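Local coordinates for protein dihydropyrimidinase (Brevibacillus agri, PDB 3SFW) that probably catalyses the zinc-dependent hydrolytic ring opening of dihydropyrimidines, as a dihydropyrimidinase of the amidohydrolase family, at residues A[182-186]-A[287-291]; A[205-210]-A[272-276]; A[240-246]-A[295-300]; A[163-167]-A[223-227]. One frame throughout, in Å; residues are numbered along the deposited sequence.

Contact 1: residues A[182-186]-A[287-291]. With ZN (zinc ion), chain D.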
# COMPACT_ATOMS: atom_id res chain seq x y z
N VAL A 182 -6.73 -1.87 22.62
CA VAL A 182 -5.46 -2.55 22.83
C VAL A 182 -4.32 -1.59 23.14
O VAL A 182 -4.16 -0.61 22.45
CB VAL A 182 -5.09 -3.40 21.59
CG1 VAL A 182 -3.67 -3.73 21.58
CG2 VAL A 182 -5.97 -4.66 21.54
N HIS A 183 -3.42 -2.02 24.03
CA HIS A 183 -2.05 -1.51 24.10
C HIS A 183 -1.23 -2.40 23.15
O HIS A 183 -0.97 -3.57 23.46
CB HIS A 183 -1.47 -1.64 25.55
CG HIS A 183 -0.02 -1.25 25.65
ND1 HIS A 183 0.43 -0.18 26.41
CD2 HIS A 183 1.08 -1.77 25.04
CE1 HIS A 183 1.75 -0.09 26.29
NE2 HIS A 183 2.16 -1.03 25.44
N ALA A 184 -0.84 -1.85 21.99
CA ALA A 184 -0.31 -2.70 20.90
C ALA A 184 1.21 -2.53 20.80
O ALA A 184 1.71 -1.77 19.95
CB ALA A 184 -0.99 -2.35 19.53
N GLU A 185 1.95 -3.32 21.57
CA GLU A 185 3.39 -3.57 21.26
C GLU A 185 3.57 -5.07 21.43
O GLU A 185 2.96 -5.67 22.35
CB GLU A 185 4.33 -2.89 22.27
CG GLU A 185 4.24 -1.35 22.33
CD GLU A 185 5.10 -0.81 23.45
OE1 GLU A 185 4.69 -0.96 24.65
OE2 GLU A 185 6.23 -0.34 23.13
N ASN A 186 4.51 -5.64 20.66
CA ASN A 186 4.74 -7.09 20.84
C ASN A 186 5.51 -7.35 22.13
O ASN A 186 6.72 -7.06 22.23
CB ASN A 186 5.44 -7.69 19.62
CG ASN A 186 5.50 -9.19 19.70
OD1 ASN A 186 6.09 -9.75 20.63
ND2 ASN A 186 4.90 -9.86 18.74
N TRP A 287 7.92 6.06 29.39
CA TRP A 287 6.51 5.58 29.32
C TRP A 287 6.46 4.79 28.03
O TRP A 287 7.43 4.81 27.26
CB TRP A 287 5.50 6.75 29.26
CG TRP A 287 5.88 7.86 28.30
CD1 TRP A 287 5.90 7.80 26.94
CD2 TRP A 287 6.17 9.23 28.66
NE1 TRP A 287 6.22 9.06 26.42
CE2 TRP A 287 6.40 9.94 27.46
CE3 TRP A 287 6.33 9.90 29.90
CZ2 TRP A 287 6.76 11.31 27.45
CZ3 TRP A 287 6.61 11.26 29.90
CH2 TRP A 287 6.78 11.97 28.68
N SER A 288 5.38 4.03 27.82
CA SER A 288 5.38 3.06 26.71
C SER A 288 4.08 3.22 25.95
O SER A 288 3.08 3.51 26.56
CB SER A 288 5.44 1.63 27.25
OG SER A 288 6.66 1.44 27.97
N PRO A 289 4.10 3.10 24.62
CA PRO A 289 5.28 3.00 23.75
C PRO A 289 6.19 4.16 23.96
O PRO A 289 5.79 5.21 24.45
CB PRO A 289 4.69 3.06 22.33
CG PRO A 289 3.34 3.71 22.50
CD PRO A 289 2.85 3.21 23.83
N PRO A 290 7.48 3.96 23.64
CA PRO A 290 8.43 5.03 23.97
C PRO A 290 8.27 6.22 23.03
O PRO A 290 7.75 6.10 21.92
CB PRO A 290 9.79 4.35 23.73
CG PRO A 290 9.51 3.31 22.63
CD PRO A 290 8.07 2.83 22.92
N LEU A 291 8.85 7.34 23.40
CA LEU A 291 8.99 8.48 22.48
C LEU A 291 9.76 8.04 21.24
O LEU A 291 10.58 7.11 21.31
CB LEU A 291 9.73 9.62 23.22
CG LEU A 291 8.91 10.27 24.33
CD1 LEU A 291 9.72 11.43 24.97
CD2 LEU A 291 7.59 10.82 23.74
ZN ZN D . -0.54 1.49 27.46
O HOH W 1 1.42 2.27 28.22
O HOH W 2 -0.26 0.78 29.42
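Glu-185 OE1, which lies 3.7 Å from Ser-288 CB, is gripped by two donors. One is His-183 NE2, in a nearly straight bond of 2.7 Å to Glu-185 OE1 (165° at the hydrogen). The donor reaches OE1 from the anti side, and OE1 lies close to the imidazole plane. The other is Arg-212, through a salt bridge. The glutamate chain is extended beyond CG and carries the carboxylate across to the prolines. Glu-185 OE2 rests 3.5 Å from Pro-289 CA and 3.7 Å from Pro-290 CD. The peptide bond before Pro-289 is cis. The other imidazole nitrogen, His-183 ND1, binds a zinc ion at 2.2 Å. His-183 CG stands anti to the backbone N (chi1 175°), which swings the ring to the metal. The carboxylate bond would hold the ring against rotation and probably makes ND1 a better donor to the metal. Two waters also bind this zinc. One of them donates to Ser-288 O at 2.7 Å, so the 287-291 loop touches the metal shell through solvent. Ser-288 OG bonds to Asn-337. His-239 and the carboxylated Lys-150 complete this site, half of the two-zinc centre of the amidohydrolase barrel.

Contact 2: residues A[205-210]-A[272-276]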
# COMPACT_ATOMS: atom_id res chain seq x y z
N PRO A 205 18.21 5.19 30.88
CA PRO A 205 16.82 5.44 30.40
C PRO A 205 16.65 5.34 28.89
O PRO A 205 15.60 4.89 28.43
CB PRO A 205 16.54 6.86 30.90
CG PRO A 205 17.31 6.88 32.27
CD PRO A 205 18.63 6.19 31.88
N ILE A 206 17.64 5.79 28.09
CA ILE A 206 17.47 5.73 26.62
C ILE A 206 17.20 4.31 26.11
O ILE A 206 16.49 4.13 25.14
CB ILE A 206 18.68 6.38 25.86
CG1 ILE A 206 18.45 6.43 24.36
CG2 ILE A 206 19.98 5.62 26.18
CD1 ILE A 206 17.25 7.28 23.96
N TYR A 207 17.70 3.28 26.81
CA TYR A 207 17.46 1.90 26.32
C TYR A 207 16.01 1.47 26.52
O TYR A 207 15.58 0.51 25.89
CB TYR A 207 18.42 0.87 26.94
CG TYR A 207 19.83 1.16 26.50
CD1 TYR A 207 20.62 2.03 27.24
CD2 TYR A 207 20.26 0.79 25.23
CE1 TYR A 207 21.89 2.41 26.81
CE2 TYR A 207 21.55 1.18 24.76
CZ TYR A 207 22.34 2.00 25.56
OH TYR A 207 23.59 2.43 25.14
N HIS A 208 15.24 2.25 27.28
CA HIS A 208 13.78 2.02 27.31
C HIS A 208 13.17 2.19 25.92
O HIS A 208 12.26 1.44 25.51
CB HIS A 208 13.06 2.93 28.34
CG HIS A 208 11.59 2.79 28.30
ND1 HIS A 208 10.92 1.73 28.88
CD2 HIS A 208 10.65 3.52 27.64
CE1 HIS A 208 9.63 1.84 28.61
NE2 HIS A 208 9.43 2.93 27.90
N ALA A 209 13.69 3.15 25.14
CA ALA A 209 13.19 3.31 23.80
C ALA A 209 13.78 2.27 22.86
O ALA A 209 13.08 1.71 22.02
CB ALA A 209 13.44 4.71 23.29
N TYR A 210 15.10 2.09 22.92
CA TYR A 210 15.76 1.22 21.98
C TYR A 210 15.27 -0.20 22.02
O TYR A 210 15.39 -0.92 21.02
CB TYR A 210 17.27 1.25 22.17
CG TYR A 210 17.91 2.59 21.90
CD1 TYR A 210 19.18 2.89 22.41
CD2 TYR A 210 17.28 3.54 21.10
CE1 TYR A 210 19.81 4.11 22.13
CE2 TYR A 210 17.89 4.79 20.84
CZ TYR A 210 19.19 5.04 21.32
OH TYR A 210 19.79 6.28 21.09
N ILE A 272 12.26 11.09 20.93
CA ILE A 272 13.06 10.08 21.58
C ILE A 272 14.30 10.75 22.21
O ILE A 272 14.84 10.26 23.18
CB ILE A 272 13.50 9.02 20.55
CG1 ILE A 272 14.22 7.84 21.23
CG2 ILE A 272 14.37 9.65 19.39
CD1 ILE A 272 14.56 6.71 20.24
N THR A 273 14.74 11.89 21.67
CA THR A 273 15.92 12.55 22.27
C THR A 273 15.74 12.98 23.75
O THR A 273 16.73 13.18 24.47
CB THR A 273 16.46 13.77 21.44
OG1 THR A 273 15.47 14.80 21.35
CG2 THR A 273 16.91 13.32 20.03
N ALA A 274 14.49 13.15 24.20
CA ALA A 274 14.27 13.57 25.60
C ALA A 274 14.82 12.50 26.57
O ALA A 274 15.12 12.80 27.73
CB ALA A 274 12.77 13.81 25.87
N LEU A 275 14.87 11.25 26.12
CA LEU A 275 15.27 10.17 27.00
C LEU A 275 16.78 10.19 27.23
O LEU A 275 17.29 9.41 28.04
CB LEU A 275 14.87 8.80 26.45
CG LEU A 275 13.41 8.55 26.86
CD1 LEU A 275 12.54 8.79 25.64
CD2 LEU A 275 13.17 7.17 27.40
N GLU A 276 17.47 10.98 26.40
CA GLU A 276 18.95 11.06 26.49
C GLU A 276 19.39 12.08 27.51
O GLU A 276 20.60 12.23 27.75
CB GLU A 276 19.57 11.43 25.13
CG GLU A 276 19.35 10.45 24.00
CD GLU A 276 19.68 11.12 22.64
OE1 GLU A 276 20.43 12.12 22.62
OE2 GLU A 276 19.18 10.67 21.61
O HOH W 3 19.42 8.00 28.94
O HOH W 4 18.19 8.50 20.42
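Ile-206 CD1 sits against the 3-10 segment 272-276, 3.8 Å from Leu-275 CB and 3.8 Å from Glu-276 CG. The isoleucine lies alongside the aliphatic part of Glu-276, the two pointing the same way. Its CG1 is anti to the backbone N (chi1 -175°), and the turn at chi2 (62°) directs CD1 to Leu-275 and Glu-276. Ile-272 answers from its own side. Its chain is fully extended, and Ile-272 CD1 ends 3.8 Å from Ala-209 CB. Ile-272 CD1 also lies 3.9 Å from Tyr-210 CE2, with the two side chains at about a right angle. Leu-275 fills the other end. Leu-275 CD2 comes to 3.5 Å from Pro-205 O and also reaches the CB of His-208.

Two waters bridge the polar groups around this apolar patch. One accepts from Ile-206 N and donates to Leu-275 O at 2.7 Å. The backbone N of Ile-206 is thus tied to the 3-10 segment through solvent. The second water donates to Glu-276 OE2 and is hydrogen-bonded to Tyr-210 OH at 2.8 Å. This link joins two solvent-exposed residues.

Further out, His-208 NE2 bonds to Trp-287 O, which ties helix 206-210 to the 287-291 loop, next to the zinc site. Ile-272 has a backbone bond to Arg-292. The contact is apolar packing with two water bridges between two excursions from the barrel: the short helix between helices 187-199 and 214-230, and the 3-10 turn in the long loop before helix 295-305.

Contact 3: residues A[240-246]-A[295-300]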
# COMPACT_ATOMS: atom_id res chain seq x y z
N VAL A 240 -1.42 5.51 19.82
CA VAL A 240 -0.68 5.29 18.56
C VAL A 240 0.50 6.30 18.51
O VAL A 240 0.29 7.51 18.69
CB VAL A 240 -1.64 5.48 17.34
CG1 VAL A 240 -0.86 5.38 15.99
CG2 VAL A 240 -2.74 4.44 17.38
N SER A 241 1.75 5.81 18.40
CA SER A 241 2.89 6.74 18.54
C SER A 241 3.68 6.91 17.27
O SER A 241 4.59 7.76 17.20
CB SER A 241 3.84 6.27 19.66
OG SER A 241 4.58 5.11 19.27
N CYS A 242 3.46 6.04 16.29
CA CYS A 242 4.39 5.97 15.16
C CYS A 242 3.73 5.73 13.83
O CYS A 242 2.58 5.25 13.74
CB CYS A 242 5.47 4.92 15.38
SG CYS A 242 4.88 3.21 15.42
N ALA A 243 4.44 6.15 12.79
CA ALA A 243 3.92 6.05 11.42
C ALA A 243 3.62 4.61 11.02
O ALA A 243 2.61 4.37 10.35
CB ALA A 243 4.93 6.70 10.40
N ASP A 244 4.40 3.65 11.52
CA ASP A 244 4.17 2.24 11.18
C ASP A 244 2.73 1.87 11.59
O ASP A 244 2.00 1.25 10.82
CB ASP A 244 5.17 1.39 11.95
CG ASP A 244 5.19 -0.07 11.50
OD1 ASP A 244 6.29 -0.65 11.53
OD2 ASP A 244 4.12 -0.66 11.19
N ALA A 245 2.33 2.27 12.80
CA ALA A 245 0.99 1.97 13.29
C ALA A 245 -0.08 2.78 12.56
O ALA A 245 -1.15 2.23 12.21
CB ALA A 245 0.91 2.18 14.78
N VAL A 246 0.20 4.06 12.32
CA VAL A 246 -0.76 4.88 11.56
C VAL A 246 -1.07 4.26 10.20
O VAL A 246 -2.24 4.13 9.82
CB VAL A 246 -0.21 6.31 11.34
CG1 VAL A 246 -1.13 7.06 10.36
CG2 VAL A 246 -0.13 7.10 12.69
N TRP A 295 10.30 12.82 13.37
CA TRP A 295 9.51 12.80 12.11
C TRP A 295 8.14 12.11 12.27
O TRP A 295 7.20 12.41 11.51
CB TRP A 295 10.27 12.16 10.94
CG TRP A 295 10.51 10.68 11.06
CD1 TRP A 295 11.60 10.08 11.62
CD2 TRP A 295 9.66 9.63 10.58
NE1 TRP A 295 11.49 8.71 11.49
CE2 TRP A 295 10.30 8.41 10.89
CE3 TRP A 295 8.41 9.60 9.96
CZ2 TRP A 295 9.74 7.17 10.57
CZ3 TRP A 295 7.89 8.36 9.59
CH2 TRP A 295 8.53 7.17 9.92
N ASN A 296 8.01 11.19 13.24
CA ASN A 296 6.72 10.53 13.47
C ASN A 296 5.61 11.51 13.85
O ASN A 296 4.43 11.25 13.60
CB ASN A 296 6.81 9.41 14.51
CG ASN A 296 7.54 8.22 13.99
OD1 ASN A 296 6.96 7.38 13.29
ND2 ASN A 296 8.87 8.17 14.24
N GLN A 297 5.98 12.64 14.49
CA GLN A 297 4.97 13.56 15.04
C GLN A 297 4.09 14.05 13.91
O GLN A 297 2.85 14.12 14.05
CB GLN A 297 5.63 14.78 15.68
CG GLN A 297 6.45 14.39 16.94
CD GLN A 297 7.26 15.54 17.46
OE1 GLN A 297 7.36 16.60 16.81
NE2 GLN A 297 7.84 15.37 18.66
N ASP A 298 4.71 14.48 12.80
CA ASP A 298 3.87 15.06 11.74
C ASP A 298 2.92 14.05 11.09
O ASP A 298 1.84 14.43 10.59
CB ASP A 298 4.66 15.86 10.69
CG ASP A 298 4.92 17.32 11.15
OD1 ASP A 298 5.93 17.88 10.67
OD2 ASP A 298 4.16 17.89 11.99
N VAL A 299 3.36 12.79 11.04
CA VAL A 299 2.47 11.73 10.57
C VAL A 299 1.25 11.58 11.51
O VAL A 299 0.12 11.43 11.05
CB VAL A 299 3.22 10.40 10.43
CG1 VAL A 299 2.26 9.28 9.85
CG2 VAL A 299 4.45 10.54 9.45
N LEU A 300 1.48 11.65 12.83
CA LEU A 300 0.33 11.69 13.79
C LEU A 300 -0.61 12.91 13.60
O LEU A 300 -1.85 12.77 13.57
CB LEU A 300 0.84 11.66 15.25
CG LEU A 300 1.63 10.41 15.61
CD1 LEU A 300 2.26 10.62 16.99
CD2 LEU A 300 0.77 9.12 15.63
O HOH W 5 7.16 4.59 12.39
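Helix 243-254 starts here, just after the loop that follows barrel strand 234-237, and a side chain from helix 295-305 meets its first turn. Cys-242 holds the N-cap position. Asn-296 OD1 accepts from Ala-243 N at 2.8 Å, with an almost straight N-H (175°). The donor is somewhat tilted from the carbonyl plane. A water also donates to Asn-296 OD1 at 2.9 Å and accepts from Asp-244 N, so two amides at the helix start are served from one oxygen, one of them indirectly. The positive end of the helix probably polarises this carbonyl. The other end of the Asn-296 amide is held too, since ND2 bonds to Glu-293 O. ND2 also lies over one face of the Trp-295 ring, offset toward its rim.

In the alternating strands and helices of the TIM barrel, both helices belong to the outer layer, and beside the polar bond they pack through apolar groups. Ala-243 CB meets Trp-295 CZ3 at 3.5 Å and Val-299 CG1 at 3.8 Å. Leu-300 runs deeper. With chi1 -61° and chi2 171°, Leu-300 CD2 reaches Val-246 CG2 at 3.7 Å and Val-240 O at 3.5 Å. Its CD1 lies against Ser-241 O. Val-246 and Val-299 also touch Glu-254 of the third subunit.

Contact 4: residues A[163-167]-A[223-227]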
# COMPACT_ATOMS: atom_id res chain seq x y z
N ASP A 163 -3.00 -14.05 22.11
CA ASP A 163 -3.91 -14.02 20.98
C ASP A 163 -5.22 -14.73 21.26
O ASP A 163 -6.27 -14.31 20.77
CB ASP A 163 -3.27 -14.60 19.72
CG ASP A 163 -2.18 -13.68 19.15
OD1 ASP A 163 -2.07 -12.50 19.61
OD2 ASP A 163 -1.47 -14.14 18.24
N GLU A 164 -5.16 -15.85 21.97
CA GLU A 164 -6.42 -16.49 22.39
C GLU A 164 -7.31 -15.55 23.23
O GLU A 164 -8.52 -15.40 22.95
CB GLU A 164 -6.09 -17.79 23.17
CG GLU A 164 -7.32 -18.43 23.81
CD GLU A 164 -7.00 -19.73 24.59
OE1 GLU A 164 -7.97 -20.38 25.02
OE2 GLU A 164 -5.82 -20.09 24.77
N THR A 165 -6.72 -14.85 24.20
CA THR A 165 -7.49 -13.91 25.00
C THR A 165 -8.05 -12.77 24.14
O THR A 165 -9.22 -12.40 24.27
CB THR A 165 -6.67 -13.39 26.17
OG1 THR A 165 -6.47 -14.47 27.08
CG2 THR A 165 -7.39 -12.29 26.89
N LEU A 166 -7.21 -12.22 23.27
CA LEU A 166 -7.64 -11.05 22.51
C LEU A 166 -8.72 -11.45 21.52
O LEU A 166 -9.74 -10.78 21.39
CB LEU A 166 -6.42 -10.38 21.80
CG LEU A 166 -6.80 -9.28 20.78
CD1 LEU A 166 -7.60 -8.16 21.49
CD2 LEU A 166 -5.51 -8.72 20.14
N PHE A 167 -8.57 -12.60 20.86
CA PHE A 167 -9.59 -12.98 19.86
C PHE A 167 -10.95 -13.32 20.51
O PHE A 167 -12.00 -12.86 20.06
CB PHE A 167 -9.10 -14.19 19.06
CG PHE A 167 -9.95 -14.51 17.87
CD1 PHE A 167 -10.40 -15.80 17.67
CD2 PHE A 167 -10.28 -13.52 16.92
CE1 PHE A 167 -11.18 -16.12 16.53
CE2 PHE A 167 -11.05 -13.82 15.80
CZ PHE A 167 -11.47 -15.14 15.58
N ARG A 223 -1.66 -7.04 14.16
CA ARG A 223 -2.21 -8.29 14.70
C ARG A 223 -3.57 -8.01 15.32
O ARG A 223 -4.54 -8.76 15.07
CB ARG A 223 -1.26 -8.90 15.73
CG ARG A 223 -1.82 -10.16 16.42
CD ARG A 223 -0.65 -11.05 16.88
NE ARG A 223 0.48 -10.26 17.39
CZ ARG A 223 0.70 -9.96 18.66
NH1 ARG A 223 1.70 -9.13 18.98
NH2 ARG A 223 -0.02 -10.56 19.63
N ALA A 224 -3.68 -6.95 16.12
CA ALA A 224 -4.98 -6.66 16.74
C ALA A 224 -6.02 -6.34 15.64
O ALA A 224 -7.19 -6.77 15.72
CB ALA A 224 -4.84 -5.50 17.71
N ILE A 225 -5.57 -5.68 14.58
CA ILE A 225 -6.48 -5.32 13.49
C ILE A 225 -6.97 -6.57 12.74
O ILE A 225 -8.16 -6.72 12.49
CB ILE A 225 -5.78 -4.36 12.49
CG1 ILE A 225 -5.79 -2.96 13.07
CG2 ILE A 225 -6.45 -4.47 11.09
CD1 ILE A 225 -4.83 -2.00 12.35
N ALA A 226 -6.07 -7.52 12.48
CA ALA A 226 -6.45 -8.74 11.78
C ALA A 226 -7.46 -9.56 12.60
O ALA A 226 -8.45 -10.09 12.05
CB ALA A 226 -5.20 -9.61 11.51
N LEU A 227 -7.23 -9.66 13.90
CA LEU A 227 -8.11 -10.45 14.75
C LEU A 227 -9.46 -9.75 14.86
O LEU A 227 -10.50 -10.39 14.87
CB LEU A 227 -7.47 -10.58 16.16
CG LEU A 227 -6.66 -11.87 16.39
CD1 LEU A 227 -5.62 -12.10 15.29
CD2 LEU A 227 -6.01 -11.79 17.76
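This is a buried helix-helix contact in the outer layer of the barrel, at the interface with the second subunit. Helix segments 163-167 and 223-227 approach to 10.5 Å between axes, and their N-to-C directions differ by 49°. One end is polar. Arg-223 NH2 donates to Asp-163 OD1 at 2.8 Å in a salt bridge. The carboxylate oxygen is met on its syn side and lies in the guanidinium plane, at the edge of the group. The two planes are 45° apart, and OD1 alone takes the NH2 bond. The extended start of the arginine chain (chi1 175°) sets Arg-223 CD in front of the carboxylate, 3.4 Å from Asp-163 OD1. The bend at chi3 then turns the guanidinium so that NH2 meets OD1.

Second partners hold both charges. Arg-223 NH1 bonds to Glu-219, and Asp-163 OD2 accepts from Asn-186 ND2 of the second subunit. The pair thus joins two helices and a neighbouring chain.

The rest is apolar, and Leu-227 is its centre. Leu-227 CD2 meets Leu-166 CD2 at 3.9 Å, and Leu-227 CG lies 4.0 Å from Phe-167 CD2. Leu-227 O stands at the edge of the phenyl ring, 3.6 Å from Phe-167 CE2. Leu-166 CD2 also reaches Ala-224 CB at 4.1 Å. Leu-227 packs on Val-189 of the second subunit as well. Inward, Leu-166 and Ala-224 both rest on Val-182 of strand 180-182. Ala-224 further touches strand 234-237, and Ile-225 touches helix 243-254.

Overall arrangement
Contacts 1, 3 and 4 are buried. Contact 2 is partly exposed and bridged by two waters. Contact 1 carries metal chemistry, with little surface in touch. The others are packing, and only contacts 3 and 4 have a direct polar bond between their segments: a helix-start amide to an asparagine, and a salt bridge. Contacts 1 to 3 all use the region from 272 to 300. Helix 214-230 supplies one side of contact 4 and also packs on contacts 1 and 3. Contacts 1 and 2 touch through Trp-287 and His-208, contacts 1 and 3 through Pro-289 and Ser-241. Contacts 2 and 4 lie far apart, with centres about 29 Å from each other. Contacts 1 and 4 meet the second subunit, contact 3 the third.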